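Local coordinates for uncharacterized protein lp_0118 (Lactobacillus plantarum, PDB 3K2Y), which is of unknown function but carries a HIRAN domain and probably binds nucleic acid, perhaps with zinc, at residues Ile50-Trp53 and Lys59-Tyr62. Sequence-based numbering, arbitrary orientation.
Sequences ISVW and KLGY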
ATOM      1  N   ILE A  50       4.550  -6.461   4.457  1.00 17.16           N
ATOM      2  CA  ILE A  50       4.177  -7.685   5.146  1.00 16.40           C
ATOM      3  C   ILE A  50       2.844  -7.423   5.833  1.00 17.55           C
ATOM      4  O   ILE A  50       2.790  -6.725   6.850  1.00 16.75           O
ATOM      5  CB  ILE A  50       5.184  -8.084   6.241  1.00 15.19           C
ATOM      6  CG1 ILE A  50       6.565  -8.329   5.642  1.00 16.36           C
ATOM      7  CG2 ILE A  50       4.707  -9.352   6.932  1.00 13.56           C
ATOM      8  CD1 ILE A  50       7.630  -8.558   6.701  1.00 17.13           C
ATOM      9  N   SER A  51       1.771  -7.967   5.266  1.00 17.95           N
ATOM     10  CA  SER A  51       0.451  -7.798   5.850  1.00 19.05           C
ATOM     11  C   SER A  51       0.245  -8.793   6.987  1.00 21.69           C
ATOM     12  O   SER A  51       0.840  -9.874   7.007  1.00 22.05           O
ATOM     13  CB  SER A  51      -0.644  -7.966   4.785  1.00 19.11           C
ATOM     14  OG  SER A  51      -0.457  -9.128   3.994  1.00 17.97           O
ATOM     15  N   VAL A  52      -0.588  -8.406   7.945  1.00 24.43           N
ATOM     16  CA  VAL A  52      -0.883  -9.241   9.098  1.00 26.06           C
ATOM     17  C   VAL A  52      -2.323  -9.740   8.999  1.00 29.28           C
ATOM     18  O   VAL A  52      -3.199  -9.037   8.485  1.00 30.69           O
ATOM     19  CB  VAL A  52      -0.687  -8.446  10.408  1.00 24.34           C
ATOM     20  CG1 VAL A  52      -0.855  -9.365  11.616  1.00 23.77           C
ATOM     21  CG2 VAL A  52       0.695  -7.796  10.408  1.00 22.09           C
ATOM     22  N   TRP A  53      -2.563 -10.957   9.474  1.00 31.45           N
ATOM     23  CA  TRP A  53      -3.895 -11.538   9.407  1.00 32.06           C
ATOM     24  C   TRP A  53      -4.257 -12.371  10.631  1.00 33.40           C
ATOM     25  O   TRP A  53      -3.385 -12.812  11.382  1.00 34.66           O
ATOM     26  CB  TRP A  53      -4.021 -12.415   8.161  1.00 30.80           C
ATOM     27  CG  TRP A  53      -3.636 -11.737   6.885  1.00 30.42           C
ATOM     28  CD1 TRP A  53      -2.378 -11.378   6.493  1.00 29.03           C
ATOM     29  CD2 TRP A  53      -4.512 -11.356   5.820  1.00 30.49           C
ATOM     30  NE1 TRP A  53      -2.415 -10.800   5.249  1.00 28.95           N
ATOM     31  CE2 TRP A  53      -3.712 -10.772   4.810  1.00 29.52           C
ATOM     32  CE3 TRP A  53      -5.897 -11.451   5.619  1.00 31.26           C
ATOM     33  CZ2 TRP A  53      -4.250 -10.285   3.615  1.00 30.78           C
ATOM     34  CZ3 TRP A  53      -6.435 -10.966   4.428  1.00 30.96           C
ATOM     35  CH2 TRP A  53      -5.610 -10.390   3.441  1.00 33.26           C
ATOM     36  N   LYS A  59      -7.754  -9.630   7.321  1.00 35.59           N
ATOM     37  CA  LYS A  59      -6.665  -8.664   7.339  1.00 32.03           C
ATOM     38  C   LYS A  59      -6.744  -7.701   8.516  1.00 32.02           C
ATOM     39  O   LYS A  59      -7.821  -7.235   8.882  1.00 32.35           O
ATOM     40  CB  LYS A  59      -6.637  -7.884   6.027  1.00 31.12           C
ATOM     41  CG  LYS A  59      -5.356  -7.106   5.807  1.00 26.92           C
ATOM     42  CD  LYS A  59      -5.315  -6.509   4.418  1.00 25.35           C
ATOM     43  CE  LYS A  59      -3.927  -5.982   4.093  1.00 26.48           C
ATOM     44  NZ  LYS A  59      -3.848  -5.459   2.701  1.00 23.01           N
ATOM     45  N   LEU A  60      -5.584  -7.416   9.104  1.00 31.46           N
ATOM     46  CA  LEU A  60      -5.476  -6.511  10.241  1.00 29.33           C
ATOM     47  C   LEU A  60      -4.680  -5.269   9.876  1.00 29.05           C
ATOM     48  O   LEU A  60      -4.871  -4.205  10.466  1.00 29.21           O
ATOM     49  CB  LEU A  60      -4.790  -7.212  11.414  1.00 32.30           C
ATOM     50  CG  LEU A  60      -5.639  -8.072  12.349  1.00 32.86           C
ATOM     51  CD1 LEU A  60      -6.468  -9.047  11.552  1.00 35.96           C
ATOM     52  CD2 LEU A  60      -4.730  -8.809  13.310  1.00 34.95           C
ATOM     53  N   GLY A  61      -3.779  -5.413   8.907  1.00 28.55           N
ATOM     54  CA  GLY A  61      -2.964  -4.288   8.485  1.00 24.79           C
ATOM     55  C   GLY A  61      -1.603  -4.705   7.967  1.00 24.27           C
ATOM     56  O   GLY A  61      -1.477  -5.716   7.279  1.00 21.65           O
ATOM     57  N   TYR A  62      -0.581  -3.918   8.295  1.00 24.07           N
ATOM     58  CA  TYR A  62       0.784  -4.194   7.858  1.00 22.43           C
ATOM     59  C   TYR A  62       1.793  -3.954   8.961  1.00 24.05           C
ATOM     60  O   TYR A  62       1.505  -3.261   9.937  1.00 24.31           O
ATOM     61  CB  TYR A  62       1.169  -3.296   6.681  1.00 21.47           C
ATOM     62  CG  TYR A  62       0.499  -3.652   5.385  1.00 21.19           C
ATOM     63  CD1 TYR A  62      -0.798  -3.231   5.104  1.00 20.52           C
ATOM     64  CD2 TYR A  62       1.153  -4.448   4.449  1.00 21.27           C
ATOM     65  CE1 TYR A  62      -1.430  -3.599   3.921  1.00 21.29           C
ATOM     66  CE2 TYR A  62       0.533  -4.822   3.268  1.00 25.97           C
ATOM     67  CZ  TYR A  62      -0.758  -4.398   3.010  1.00 23.47           C
ATOM     68  OH  TYR A  62      -1.377  -4.808   1.855  1.00 24.84           O
TER
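Strands 50-53 and 59-63 form an antiparallel beta hairpin in the barrel of the HIRAN domain, with segment axes at 151°. Val52 N donates to Gly61 O and Leu60 N to Val52 O, each at 2.9 Å. Beyond Val52 the register slips by one residue, a beta bulge that sets Trp53 opposite Lys59. Ser51, Trp53, Lys59 and Tyr62 share one sheet face. There Lys59 CB lies 3.6 Å from the centroid of the Trp53 six-membered ring, 18° off its normal, a CH-pi contact. The Lys59 side chain is extended throughout, its CG trans to the backbone N (chi1 -166°); it crosses one face of the indole obliquely, and NZ donates a hydrogen bond to Tyr62 OH (2.7 Å). Ser51 CB sits over the tyrosine ring, 4.0 Å from its centroid, while Ser51 OG accepts a hydrogen bond from Trp53 NE1 at 2.9 Å, near the indole plane. With an alanine here, Lys59 would probably lose the indole face it lies against, and Ser51 OG this donor. Glu40 hydrogen-bonds both Ser51 OG and Tyr62 OH, and its carboxylate thereby joins the Trp53-Ser51 pair to the Lys59-Tyr62 pair across the hairpin.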